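Local coordinates for protein beta-glucanase (Podospora anserina, PDB 4LE4) that probably hydrolyses beta-glucan chains, as a glycoside hydrolase of family GH131 with a catalytic domain of the concanavalin clan, at residues A16-W21 and G28-Y33; Y32-S37 and E81-T86; S41-L46 and T65-A70; Q75-T80 and G208-P213; I117-S122 and D204-V209. One frame throughout, in Å; residues are numbered along the deposited sequence.

How the contacts relate
Contacts 2, 4 and 5 run through one antiparallel sheet: strand 78-84 pairs with strand 30-34 in contact 2 and with strand 209-211 in contact 4, while contact 5 joins strand 115-120 to the chain on both sides of the corner at Gly208. Contact 5 lies deepest, about 7 Å from the chain centre to its own, and mixes stacked rings with a histidine-carboxylate bond. Contact 1, its centre about 16 Å from the chain centre, adds a 3-10 segment to strand 30-34 mainly by aromatic packing. Contact 3, only partly buried, belongs to the other sheet and relies on hydroxyls and a turn. Glu81 of contact 2 bonds His206 of contact 5 and Arg79 of contact 4.

Contact 1: A16-W21 and G28-Y33; sequences ADLNKW and GPYQYY
Trp21 NE1 and Gln31 NE2, one from each segment, converge on a single acceptor, the side-chain oxygen OE1 of Gln85, which ties the indole and the amide together through a third residue. The two side chains also touch directly. Trp21 CG stands anti to the backbone N (chi1 -174°), and the indole beyond it lies over the backbone of 30-33. Gln31 CA stands 3.5 Å from the centroid of the five-membered ring and 13° off its normal, a CH-pi contact. On the same face Gln31 CB comes to 3.4 Å from Trp21 CZ2, and Tyr30 O lies 3.5 Å from Trp21 CD1. At the far end Trp21 CH2 meets Tyr33 CD1 at 3.8 Å; the six-membered rings are only 20° from parallel but so displaced that they hardly overlap. Leu18 fills the other part of the contact, its CD2 3.9 Å from Tyr30 CB and its CB 4.1 Å from Tyr32 CG, while the Asn19 side chain lies beside that of Tyr32, ND2 nearest CE2. A water lies 2.6 Å from Trp21 O and 3.0 Å from Tyr32 O and can bridge them, though its protons may be shared with other acceptors. The phenol of Tyr30 leads away, to Gly7 O. Leu18 of a 3-10 segment and the tryptophan after it are thus packed on a strand of one sheet, within the beta-sandwich expected of the concanavalin clan.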
# COMPACT_ATOMS: atom_id res chain seq x y z
N ALA A 16 15.34 -5.54 8.95
CA ALA A 16 15.75 -5.48 10.36
C ALA A 16 15.86 -4.03 10.79
O ALA A 16 15.72 -3.72 11.96
CB ALA A 16 17.11 -6.18 10.57
N ASP A 17 16.10 -3.14 9.84
CA ASP A 17 16.23 -1.74 10.19
C ASP A 17 14.91 -1.15 10.71
O ASP A 17 14.92 -0.09 11.33
CB ASP A 17 16.75 -0.94 9.00
CG ASP A 17 18.18 -1.35 8.60
OD1 ASP A 17 18.90 -1.85 9.49
OD2 ASP A 17 18.60 -1.19 7.42
N LEU A 18 13.80 -1.85 10.48
CA LEU A 18 12.52 -1.39 10.95
C LEU A 18 12.48 -1.46 12.45
O LEU A 18 11.74 -0.71 13.08
CB LEU A 18 11.37 -2.23 10.37
CG LEU A 18 11.08 -1.99 8.89
CD1 LEU A 18 10.05 -3.03 8.42
CD2 LEU A 18 10.57 -0.58 8.66
N ASN A 19 13.27 -2.37 13.02
CA ASN A 19 13.31 -2.53 14.47
C ASN A 19 13.96 -1.34 15.16
O ASN A 19 13.89 -1.23 16.39
CB ASN A 19 14.09 -3.79 14.85
CG ASN A 19 13.32 -5.07 14.57
OD1 ASN A 19 13.92 -6.10 14.23
ND2 ASN A 19 12.00 -5.03 14.74
N LYS A 20 14.60 -0.45 14.40
CA LYS A 20 15.22 0.70 15.05
C LYS A 20 14.17 1.69 15.55
O LYS A 20 14.44 2.52 16.42
CB LYS A 20 16.16 1.41 14.09
CG LYS A 20 17.35 0.59 13.66
CD LYS A 20 18.12 1.34 12.57
CE LYS A 20 19.34 0.57 12.10
NZ LYS A 20 20.15 1.39 11.16
N TRP A 21 12.96 1.60 15.02
CA TRP A 21 11.89 2.50 15.41
C TRP A 21 11.18 2.03 16.67
O TRP A 21 10.99 0.84 16.86
CB TRP A 21 10.86 2.60 14.29
CG TRP A 21 9.79 3.61 14.54
CD1 TRP A 21 9.78 4.90 14.10
CD2 TRP A 21 8.58 3.42 15.28
NE1 TRP A 21 8.63 5.52 14.51
CE2 TRP A 21 7.87 4.64 15.23
CE3 TRP A 21 8.01 2.33 15.96
CZ2 TRP A 21 6.63 4.81 15.85
CZ3 TRP A 21 6.78 2.50 16.58
CH2 TRP A 21 6.10 3.74 16.52
N GLY A 28 13.93 6.89 11.53
CA GLY A 28 13.75 6.21 10.26
C GLY A 28 12.50 6.67 9.54
O GLY A 28 11.78 7.53 10.03
N PRO A 29 12.21 6.08 8.38
CA PRO A 29 11.03 6.46 7.57
C PRO A 29 9.69 5.81 7.89
O PRO A 29 8.65 6.26 7.36
CB PRO A 29 11.47 6.09 6.17
CG PRO A 29 12.20 4.78 6.43
CD PRO A 29 13.05 5.12 7.66
N TYR A 30 9.70 4.76 8.71
CA TYR A 30 8.47 4.03 9.01
C TYR A 30 8.23 3.67 10.45
O TYR A 30 9.13 3.20 11.14
CB TYR A 30 8.45 2.70 8.24
CG TYR A 30 8.13 2.75 6.76
CD1 TYR A 30 6.84 3.03 6.31
CD2 TYR A 30 9.11 2.46 5.81
CE1 TYR A 30 6.53 3.01 4.94
CE2 TYR A 30 8.83 2.44 4.44
CZ TYR A 30 7.53 2.71 4.02
OH TYR A 30 7.22 2.65 2.69
N GLN A 31 6.99 3.83 10.90
CA GLN A 31 6.63 3.39 12.23
C GLN A 31 6.31 1.89 12.04
O GLN A 31 5.53 1.49 11.14
CB GLN A 31 5.37 4.10 12.73
CG GLN A 31 5.40 5.60 12.56
CD GLN A 31 4.27 6.27 13.33
OE1 GLN A 31 3.17 5.71 13.45
NE2 GLN A 31 4.53 7.48 13.84
N TYR A 32 6.87 1.06 12.90
CA TYR A 32 6.65 -0.37 12.82
C TYR A 32 6.08 -0.89 14.14
O TYR A 32 6.80 -1.05 15.13
CB TYR A 32 7.97 -1.06 12.46
CG TYR A 32 7.81 -2.56 12.32
CD1 TYR A 32 6.94 -3.09 11.38
CD2 TYR A 32 8.48 -3.42 13.17
CE1 TYR A 32 6.72 -4.49 11.30
CE2 TYR A 32 8.28 -4.82 13.09
CZ TYR A 32 7.40 -5.33 12.16
OH TYR A 32 7.17 -6.68 12.10
N TYR A 33 4.75 -1.07 14.19
CA TYR A 33 4.12 -1.59 15.39
C TYR A 33 2.86 -2.40 15.13
O TYR A 33 2.48 -3.19 15.98
CB TYR A 33 3.83 -0.48 16.41
CG TYR A 33 2.80 0.54 15.97
CD1 TYR A 33 3.18 1.67 15.24
CD2 TYR A 33 1.46 0.41 16.32
CE1 TYR A 33 2.27 2.64 14.88
CE2 TYR A 33 0.53 1.37 15.96
CZ TYR A 33 0.94 2.49 15.24
OH TYR A 33 0.02 3.44 14.84
O HOH W 1 9.76 -1.25 15.81

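Contact 2: Y32-S37 and E81-T86; sequences YYIHGS and ELIPQT
Ile34 holds CG1 anti to its carbonyl carbon (chi1 -57°) and continues extended (chi2 179°), which carries CD1 to 3.8 Å from Ile83 CD1. Tyr33 instead sets CG between its backbone N and carbonyl carbon (chi1 66°); the ring beyond brings its OH to 3.4 Å from the same Ile83 CD1. Ile34 CG2 rests 3.5 Å from Glu81 OE1, the oxygen that bonds His206, while OE2 pairs with Arg79. Here strands 30-34 and 78-84 of the antiparallel sheet begin to part: Glu81 N still gives a nearly straight hydrogen bond to Ile34 O (3.0 Å), but a water bridges Tyr33 N (2.8 Å) and Glu81 O (2.6 Å), and Ile34 is the centre of an inverse gamma turn. An alanine in place of Ile34 would probably open a gap beside Ile83 CD1 and strip the methyl packing from the Glu81 carboxylate. On the other face of the sheet Leu82 CD2 presses against Tyr32 CD1 at 3.5 Å, and His35 CD2 lies above the rim of the Tyr32 ring.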
# COMPACT_ATOMS: atom_id res chain seq x y z
N TYR A 32 6.87 1.06 12.90
CA TYR A 32 6.65 -0.37 12.82
C TYR A 32 6.08 -0.89 14.14
O TYR A 32 6.80 -1.05 15.13
CB TYR A 32 7.97 -1.06 12.46
CG TYR A 32 7.81 -2.56 12.32
CD1 TYR A 32 6.94 -3.09 11.38
CD2 TYR A 32 8.48 -3.42 13.17
CE1 TYR A 32 6.72 -4.49 11.30
CE2 TYR A 32 8.28 -4.82 13.09
CZ TYR A 32 7.40 -5.33 12.16
OH TYR A 32 7.17 -6.68 12.10
N TYR A 33 4.75 -1.07 14.19
CA TYR A 33 4.12 -1.59 15.39
C TYR A 33 2.86 -2.40 15.13
O TYR A 33 2.48 -3.19 15.98
CB TYR A 33 3.83 -0.48 16.41
CG TYR A 33 2.80 0.54 15.97
CD1 TYR A 33 3.18 1.67 15.24
CD2 TYR A 33 1.46 0.41 16.32
CE1 TYR A 33 2.27 2.64 14.88
CE2 TYR A 33 0.53 1.37 15.96
CZ TYR A 33 0.94 2.49 15.24
OH TYR A 33 0.02 3.44 14.84
N ILE A 34 2.24 -2.24 13.95
CA ILE A 34 1.02 -2.99 13.61
C ILE A 34 1.46 -4.29 12.93
O ILE A 34 1.59 -4.38 11.71
CB ILE A 34 0.10 -2.17 12.69
CG1 ILE A 34 -0.23 -0.85 13.42
CG2 ILE A 34 -1.21 -2.95 12.34
CD1 ILE A 34 -1.12 0.11 12.64
N HIS A 35 1.71 -5.29 13.77
CA HIS A 35 2.16 -6.59 13.30
C HIS A 35 1.87 -7.59 14.42
O HIS A 35 1.54 -7.20 15.54
CB HIS A 35 3.68 -6.56 13.01
CG HIS A 35 4.53 -6.11 14.17
ND1 HIS A 35 4.78 -6.92 15.26
CD2 HIS A 35 5.17 -4.94 14.40
CE1 HIS A 35 5.55 -6.26 16.12
NE2 HIS A 35 5.80 -5.06 15.62
N GLY A 36 2.02 -8.86 14.09
CA GLY A 36 1.77 -9.91 15.06
C GLY A 36 2.91 -10.15 16.03
O GLY A 36 3.85 -9.36 16.13
N SER A 37 2.86 -11.30 16.70
CA SER A 37 3.83 -11.67 17.71
C SER A 37 5.20 -12.16 17.23
O SER A 37 6.12 -12.26 18.04
CB SER A 37 3.19 -12.73 18.64
OG SER A 37 2.90 -13.92 17.92
N GLU A 81 1.33 -3.88 8.72
CA GLU A 81 1.29 -2.53 8.16
C GLU A 81 2.42 -1.65 8.67
O GLU A 81 2.85 -1.81 9.81
CB GLU A 81 -0.07 -1.88 8.55
CG GLU A 81 -1.28 -2.63 8.00
CD GLU A 81 -2.53 -2.47 8.87
OE1 GLU A 81 -2.68 -1.40 9.53
OE2 GLU A 81 -3.36 -3.41 8.90
N LEU A 82 2.89 -0.74 7.81
CA LEU A 82 3.92 0.23 8.10
C LEU A 82 3.23 1.59 7.94
O LEU A 82 2.39 1.75 7.06
CB LEU A 82 5.07 0.16 7.06
CG LEU A 82 5.67 -1.24 6.87
CD1 LEU A 82 6.72 -1.22 5.79
CD2 LEU A 82 6.24 -1.69 8.20
N ILE A 83 3.58 2.54 8.78
CA ILE A 83 3.01 3.88 8.69
C ILE A 83 4.16 4.87 8.51
O ILE A 83 5.20 4.74 9.15
CB ILE A 83 2.21 4.22 10.00
CG1 ILE A 83 0.97 3.31 10.08
CG2 ILE A 83 1.65 5.67 9.98
CD1 ILE A 83 0.29 3.39 11.41
N PRO A 84 4.00 5.86 7.60
CA PRO A 84 5.07 6.83 7.38
C PRO A 84 5.43 7.55 8.69
O PRO A 84 4.54 7.95 9.46
CB PRO A 84 4.46 7.81 6.37
CG PRO A 84 3.47 6.96 5.62
CD PRO A 84 2.85 6.14 6.74
N GLN A 85 6.74 7.69 8.93
CA GLN A 85 7.25 8.41 10.11
C GLN A 85 7.79 9.68 9.45
O GLN A 85 8.80 9.62 8.76
CB GLN A 85 8.42 7.67 10.78
CG GLN A 85 9.08 8.48 11.90
CD GLN A 85 8.07 8.86 12.96
OE1 GLN A 85 7.51 7.99 13.63
NE2 GLN A 85 7.82 10.17 13.11
N THR A 86 7.08 10.78 9.65
CA THR A 86 7.43 12.06 9.02
C THR A 86 6.84 13.28 9.74
O THR A 86 5.85 13.19 10.49
CB THR A 86 6.93 12.07 7.54
OG1 THR A 86 7.23 13.31 6.90
CG2 THR A 86 5.41 11.88 7.50
O HOH W 2 3.30 -0.30 11.91

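Contact 3: S41-L46 and T65-A70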
# COMPACT_ATOMS: atom_id res chain seq x y z
N SER A 41 11.24 -10.40 10.36
CA SER A 41 11.49 -11.22 9.18
C SER A 41 10.36 -12.21 8.85
O SER A 41 10.33 -12.80 7.77
CB SER A 41 12.85 -11.93 9.29
OG SER A 41 12.85 -12.84 10.36
N ALA A 42 9.41 -12.37 9.76
CA ALA A 42 8.25 -13.21 9.45
C ALA A 42 7.25 -12.42 8.59
O ALA A 42 6.45 -13.02 7.86
CB ALA A 42 7.54 -13.63 10.73
N TYR A 43 7.30 -11.09 8.69
CA TYR A 43 6.34 -10.22 8.01
C TYR A 43 6.82 -9.28 6.91
O TYR A 43 6.07 -8.94 6.00
CB TYR A 43 5.62 -9.37 9.07
CG TYR A 43 5.12 -10.12 10.24
CD1 TYR A 43 4.24 -11.18 10.09
CD2 TYR A 43 5.47 -9.73 11.55
CE1 TYR A 43 3.72 -11.83 11.20
CE2 TYR A 43 4.96 -10.38 12.65
CZ TYR A 43 4.08 -11.42 12.47
OH TYR A 43 3.57 -12.05 13.57
N VAL A 44 8.08 -8.85 6.98
CA VAL A 44 8.57 -7.92 6.00
C VAL A 44 9.99 -8.34 5.60
O VAL A 44 10.82 -8.56 6.46
CB VAL A 44 8.64 -6.49 6.59
CG1 VAL A 44 8.98 -5.49 5.47
CG2 VAL A 44 7.29 -6.12 7.24
N ASN A 45 10.24 -8.46 4.31
CA ASN A 45 11.57 -8.82 3.82
C ASN A 45 11.85 -8.00 2.59
O ASN A 45 10.97 -7.84 1.74
CB ASN A 45 11.65 -10.31 3.49
CG ASN A 45 11.57 -11.18 4.73
OD1 ASN A 45 10.49 -11.67 5.10
ND2 ASN A 45 12.70 -11.36 5.38
N LEU A 46 13.07 -7.48 2.47
CA LEU A 46 13.44 -6.65 1.33
C LEU A 46 14.35 -7.41 0.37
O LEU A 46 15.17 -8.23 0.81
CB LEU A 46 14.20 -5.40 1.79
CG LEU A 46 13.62 -4.56 2.93
CD1 LEU A 46 14.57 -3.41 3.30
CD2 LEU A 46 12.25 -4.01 2.46
N THR A 65 4.12 -10.05 4.37
CA THR A 65 3.48 -11.34 4.60
C THR A 65 2.48 -11.42 5.74
O THR A 65 2.71 -10.90 6.82
CB THR A 65 4.58 -12.39 4.88
OG1 THR A 65 5.42 -12.50 3.72
CG2 THR A 65 3.99 -13.74 5.24
N LEU A 66 1.38 -12.12 5.50
CA LEU A 66 0.42 -12.37 6.54
C LEU A 66 0.58 -13.87 6.76
O LEU A 66 0.52 -14.64 5.80
CB LEU A 66 -1.01 -12.15 6.08
CG LEU A 66 -1.40 -10.72 5.72
CD1 LEU A 66 -2.87 -10.66 5.23
CD2 LEU A 66 -1.22 -9.88 6.98
N ASP A 67 0.82 -14.26 8.00
CA ASP A 67 0.93 -15.70 8.28
C ASP A 67 0.00 -16.01 9.44
O ASP A 67 -0.81 -15.19 9.79
CB ASP A 67 2.38 -16.11 8.56
CG ASP A 67 2.95 -15.56 9.88
OD1 ASP A 67 2.21 -15.02 10.73
OD2 ASP A 67 4.19 -15.71 10.08
N ASN A 68 0.12 -17.20 10.05
CA ASN A 68 -0.79 -17.54 11.13
C ASN A 68 -0.68 -16.70 12.38
O ASN A 68 -1.58 -16.72 13.23
CB ASN A 68 -0.66 -19.01 11.52
CG ASN A 68 -1.04 -19.94 10.39
OD1 ASN A 68 -2.07 -19.76 9.73
ND2 ASN A 68 -0.21 -20.96 10.17
N THR A 69 0.40 -15.93 12.50
CA THR A 69 0.61 -15.11 13.70
C THR A 69 0.39 -13.60 13.47
O THR A 69 0.62 -12.79 14.37
CB THR A 69 2.05 -15.25 14.19
OG1 THR A 69 2.92 -14.63 13.24
CG2 THR A 69 2.43 -16.74 14.28
N ALA A 70 -0.02 -13.24 12.26
CA ALA A 70 -0.20 -11.84 11.90
C ALA A 70 -1.44 -11.17 12.48
O ALA A 70 -2.24 -10.61 11.74
CB ALA A 70 -0.18 -11.69 10.39
O HOH W 3 6.11 -15.69 7.84
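Tyr43 reaches from just before strand 44-47 into the type I turn Asp67-Ala70, which follows strand 61-66 and includes an Asx turn closed by Asp67. Its OH donates to Thr69 OG1 at 2.7 Å, and that hydroxyl, set between its backbone N and carbonyl carbon (chi1 69°), donates to Asp67 OD1 at 2.6 Å, a chain of two hydrogen bonds. Tyr43 CE1 lies 3.6 Å from Asp67 OD1, which meets the ring at its edge; ring and carboxylate planes are 64° apart. On the backbone, Thr65 N donates to Tyr43 O at 2.8 Å, joining the residue before strand 44-47 to the end of strand 61-66, its antiparallel neighbour. Ala42 CB sits over the centre of the Tyr43 ring, while a water spans Ala42 O (2.7 Å) and Asp67 OD2 (3.0 Å). Further out, Ser38 bonds both hydroxyls, its N to Tyr43 OH and its OG to Thr69 OG1, and Arg78 NH2 holds Asp67 O. Thr65 OG1 turns to Asp223 in the same sheet. Asp67 OD1 takes the Thr69 hydroxyl on its syn lone pair and Thr69 N, at 2.7 Å, from 44° out of the carboxylate plane.

Contact 4: Q75-T80 and G208-P213; sequences QNMRRT and GVLELP
Arg78 and Glu211 face each other as an antiparallel hydrogen-bonded pair between strands 78-84 and 209-211, neighbours in one sheet, with Glu211 N to Arg78 O at 2.8 Å and Arg78 N to Glu211 O at 3.0 Å. Their side chains lie side by side with guanidinium and carboxylate nearly coplanar, in a salt bridge from Arg78 NH1 to Glu211 OE1 whose exact length is doubtful. Thr80 and Val209 repeat the paired backbone bonds, Val209 N to Thr80 O at 3.1 Å. At Gly208, a CB would run into Thr80 O. On the opposite face Arg79 bends at chi3 (78°), placing NE 3.7 Å from Leu210 CD1, which sits over the guanidinium; Leu210 CD2 meets Met77 CB at 4.0 Å. Arg79 NH1 donates in plane to Gln75 OE1 at 3.0 Å, and NE pairs with Glu81. An alanine in place of Arg79 would probably leave Glu81 without its NE partner and Gln75 OE1 without its NH1 donor, and uncover Leu210 CD1. Each face therefore carries a buried arginine set beside a glutamate, Glu211 or Glu81.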
# COMPACT_ATOMS: atom_id res chain seq x y z
N GLN A 75 -6.87 -8.43 17.88
CA GLN A 75 -7.93 -8.33 16.86
C GLN A 75 -8.08 -9.63 16.07
O GLN A 75 -7.16 -10.45 16.03
CB GLN A 75 -7.62 -7.20 15.89
CG GLN A 75 -7.34 -5.91 16.57
CD GLN A 75 -6.99 -4.80 15.60
OE1 GLN A 75 -6.32 -5.03 14.58
NE2 GLN A 75 -7.42 -3.59 15.92
N ASN A 76 -9.21 -9.79 15.39
CA ASN A 76 -9.49 -11.00 14.61
C ASN A 76 -9.23 -10.85 13.10
O ASN A 76 -9.54 -11.76 12.31
CB ASN A 76 -10.94 -11.40 14.84
CG ASN A 76 -11.86 -10.24 14.70
OD1 ASN A 76 -11.99 -9.67 13.60
ND2 ASN A 76 -12.50 -9.84 15.81
N MET A 77 -8.71 -9.70 12.71
CA MET A 77 -8.32 -9.43 11.31
C MET A 77 -6.78 -9.61 11.28
O MET A 77 -6.11 -9.28 12.27
CB MET A 77 -8.57 -7.95 10.90
CG MET A 77 -9.93 -7.35 11.18
SD MET A 77 -10.03 -6.40 12.72
CE MET A 77 -9.39 -4.86 12.28
N ARG A 78 -6.23 -10.14 10.19
CA ARG A 78 -4.75 -10.27 10.08
C ARG A 78 -4.22 -8.95 9.52
O ARG A 78 -4.81 -8.37 8.61
CB ARG A 78 -4.34 -11.36 9.08
CG ARG A 78 -4.96 -12.70 9.30
CD ARG A 78 -4.99 -13.47 7.95
NE ARG A 78 -3.78 -14.24 7.94
CZ ARG A 78 -3.33 -15.04 6.99
NH1 ARG A 78 -3.95 -15.24 5.81
NH2 ARG A 78 -2.23 -15.70 7.28
N ARG A 79 -3.08 -8.49 10.03
CA ARG A 79 -2.50 -7.22 9.58
C ARG A 79 -0.98 -7.19 9.66
O ARG A 79 -0.41 -7.69 10.60
CB ARG A 79 -2.98 -6.05 10.45
CG ARG A 79 -4.49 -5.91 10.59
CD ARG A 79 -4.84 -4.91 11.67
NE ARG A 79 -4.67 -3.55 11.18
CZ ARG A 79 -5.16 -2.48 11.80
NH1 ARG A 79 -5.85 -2.62 12.93
NH2 ARG A 79 -4.96 -1.28 11.28
N THR A 80 -0.37 -6.55 8.67
CA THR A 80 1.07 -6.28 8.65
C THR A 80 1.07 -4.93 7.95
O THR A 80 0.81 -4.84 6.74
CB THR A 80 1.90 -7.28 7.82
OG1 THR A 80 1.85 -8.58 8.41
CG2 THR A 80 3.34 -6.82 7.78
N GLY A 208 0.48 -1.41 3.69
CA GLY A 208 0.46 -2.80 4.05
C GLY A 208 -0.91 -3.36 3.78
O GLY A 208 -1.67 -2.79 2.99
N VAL A 209 -1.25 -4.44 4.48
CA VAL A 209 -2.49 -5.17 4.25
C VAL A 209 -3.21 -5.62 5.50
O VAL A 209 -2.62 -6.05 6.47
CB VAL A 209 -2.20 -6.48 3.43
CG1 VAL A 209 -3.56 -7.14 2.99
CG2 VAL A 209 -1.31 -6.19 2.23
N LEU A 210 -4.53 -5.53 5.43
CA LEU A 210 -5.42 -5.96 6.49
C LEU A 210 -6.34 -6.98 5.80
O LEU A 210 -6.83 -6.72 4.71
CB LEU A 210 -6.22 -4.76 7.04
CG LEU A 210 -7.20 -4.94 8.20
CD1 LEU A 210 -7.54 -3.60 8.82
CD2 LEU A 210 -8.47 -5.57 7.66
N GLU A 211 -6.54 -8.15 6.42
CA GLU A 211 -7.42 -9.15 5.81
C GLU A 211 -8.51 -9.54 6.81
O GLU A 211 -8.22 -9.92 7.94
CB GLU A 211 -6.64 -10.42 5.43
CG GLU A 211 -7.50 -11.57 4.84
CD GLU A 211 -6.67 -12.81 4.48
OE1 GLU A 211 -5.77 -13.18 5.25
OE2 GLU A 211 -6.90 -13.42 3.42
N LEU A 212 -9.77 -9.44 6.40
CA LEU A 212 -10.86 -9.81 7.31
C LEU A 212 -11.07 -11.32 7.34
O LEU A 212 -10.77 -12.00 6.38
CB LEU A 212 -12.18 -9.18 6.86
CG LEU A 212 -12.32 -7.65 6.83
CD1 LEU A 212 -11.40 -7.06 5.80
CD2 LEU A 212 -13.77 -7.30 6.45
N PRO A 213 -11.56 -11.86 8.46
CA PRO A 213 -11.80 -13.30 8.51
C PRO A 213 -13.11 -13.56 7.76
O PRO A 213 -13.87 -12.63 7.48
CB PRO A 213 -11.97 -13.57 10.00
CG PRO A 213 -12.70 -12.33 10.47
CD PRO A 213 -11.93 -11.21 9.74

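Contact 5: I117-S122 and D204-V209; sequences IAFFES and DWHVGV
His206 CB lies over the face of the Phe119 ring, 3.8 Å from its centroid, a CH-pi contact. CG, anti to the carbonyl carbon (chi1 -64°), comes to 3.6 Å from Phe119 CE2; the two rings are almost parallel, 13° apart, but slid so that they barely overlap. CD2 passes 3.7 Å from Phe119 O, the carbonyl that also accepts His206 N. On the other branch ND1 turns to Glu81, outside the contact, and CE1 lies near Glu121 OE1. At the tip NE2 donates to Glu121 OE1 at 2.8 Å, meeting that oxygen on its anti side and in the plane of the imidazole. Trp205 points to the other face of the sheet, where its five-membered ring and the Phe120 ring form an offset stack, centroids 4.4 Å apart and planes at 25°. Trp205 NE1 bonds Ala118 O at 3.0 Å from above the carbonyl plane. Glu121 N to Asp204 O (2.9 Å) and Ala118 N to Gly208 O (3.1 Å) add backbone bonds between strands 115-120 and 205-207, before the chain turns at Gly208 into strand 209-211. Glutamates on both ring nitrogens and Phe119 against one face fix the rotation of the His206 imidazole.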
# COMPACT_ATOMS: atom_id res chain seq x y z
N ILE A 117 -6.06 -2.57 1.52
CA ILE A 117 -4.66 -2.32 1.18
C ILE A 117 -4.31 -0.85 1.03
O ILE A 117 -5.04 -0.12 0.38
CB ILE A 117 -4.39 -3.03 -0.17
CG1 ILE A 117 -4.79 -4.53 -0.04
CG2 ILE A 117 -2.93 -2.88 -0.57
CD1 ILE A 117 -5.01 -5.26 -1.36
N ALA A 118 -3.17 -0.42 1.58
CA ALA A 118 -2.75 0.99 1.41
C ALA A 118 -3.89 1.95 1.80
O ALA A 118 -4.22 2.93 1.10
CB ALA A 118 -2.35 1.22 -0.02
N PHE A 119 -4.47 1.69 2.95
CA PHE A 119 -5.62 2.45 3.43
C PHE A 119 -5.33 3.48 4.47
O PHE A 119 -4.37 3.35 5.24
CB PHE A 119 -6.68 1.47 4.00
CG PHE A 119 -6.18 0.64 5.20
CD1 PHE A 119 -5.58 -0.61 5.01
CD2 PHE A 119 -6.34 1.11 6.50
CE1 PHE A 119 -5.16 -1.39 6.12
CE2 PHE A 119 -5.93 0.36 7.62
CZ PHE A 119 -5.33 -0.89 7.43
N PHE A 120 -6.16 4.54 4.51
CA PHE A 120 -6.03 5.53 5.58
C PHE A 120 -6.84 4.99 6.76
O PHE A 120 -7.72 4.15 6.58
CB PHE A 120 -6.57 6.91 5.13
CG PHE A 120 -5.68 7.58 4.12
CD1 PHE A 120 -4.65 8.42 4.55
CD2 PHE A 120 -5.80 7.30 2.76
CE1 PHE A 120 -3.75 8.97 3.65
CE2 PHE A 120 -4.90 7.85 1.84
CZ PHE A 120 -3.86 8.69 2.31
N GLU A 121 -6.53 5.45 7.97
CA GLU A 121 -7.23 4.97 9.17
C GLU A 121 -8.76 5.13 9.15
O GLU A 121 -9.47 4.36 9.77
CB GLU A 121 -6.64 5.65 10.40
CG GLU A 121 -6.39 4.69 11.54
CD GLU A 121 -5.25 5.13 12.46
OE1 GLU A 121 -4.05 4.96 12.11
OE2 GLU A 121 -5.58 5.65 13.56
N SER A 122 -9.25 6.13 8.44
CA SER A 122 -10.71 6.34 8.33
C SER A 122 -11.26 5.61 7.11
O SER A 122 -12.47 5.63 6.82
CB SER A 122 -10.95 7.84 8.16
OG SER A 122 -10.47 8.23 6.90
N ASP A 204 -1.38 8.26 9.62
CA ASP A 204 -2.42 7.26 9.55
C ASP A 204 -2.62 6.62 8.19
O ASP A 204 -3.72 6.17 7.87
CB ASP A 204 -3.72 7.87 10.02
CG ASP A 204 -4.14 9.04 9.17
OD1 ASP A 204 -3.39 9.41 8.26
OD2 ASP A 204 -5.23 9.59 9.42
N TRP A 205 -1.58 6.60 7.37
CA TRP A 205 -1.69 5.93 6.09
C TRP A 205 -1.01 4.59 6.35
O TRP A 205 0.17 4.53 6.71
CB TRP A 205 -0.95 6.66 4.98
CG TRP A 205 -1.15 5.99 3.66
CD1 TRP A 205 -2.30 5.41 3.18
CD2 TRP A 205 -0.17 5.84 2.63
NE1 TRP A 205 -2.09 4.91 1.91
CE2 TRP A 205 -0.79 5.16 1.55
CE3 TRP A 205 1.18 6.22 2.50
CZ2 TRP A 205 -0.12 4.85 0.38
CZ3 TRP A 205 1.84 5.91 1.32
CH2 TRP A 205 1.19 5.23 0.28
N HIS A 206 -1.75 3.52 6.13
CA HIS A 206 -1.27 2.17 6.42
C HIS A 206 -0.77 1.48 5.17
O HIS A 206 -1.55 1.01 4.36
CB HIS A 206 -2.39 1.35 7.07
CG HIS A 206 -2.81 1.87 8.40
ND1 HIS A 206 -2.75 1.11 9.55
CD2 HIS A 206 -3.30 3.08 8.78
CE1 HIS A 206 -3.17 1.83 10.58
NE2 HIS A 206 -3.51 3.03 10.14
N VAL A 207 0.54 1.47 5.02
CA VAL A 207 1.22 0.84 3.89
C VAL A 207 1.34 -0.60 4.28
O VAL A 207 2.20 -1.00 5.09
CB VAL A 207 2.61 1.43 3.67
CG1 VAL A 207 3.35 0.70 2.51
CG2 VAL A 207 2.46 2.91 3.37
N GLY A 208 0.48 -1.41 3.69
CA GLY A 208 0.46 -2.80 4.05
C GLY A 208 -0.91 -3.36 3.78
O GLY A 208 -1.67 -2.79 2.99
N VAL A 209 -1.25 -4.44 4.48
CA VAL A 209 -2.49 -5.17 4.25
C VAL A 209 -3.21 -5.62 5.50
O VAL A 209 -2.62 -6.05 6.47
CB VAL A 209 -2.20 -6.48 3.43
CG1 VAL A 209 -3.56 -7.14 2.99
CG2 VAL A 209 -1.31 -6.19 2.23
O HOH W 4 -7.58 9.04 8.52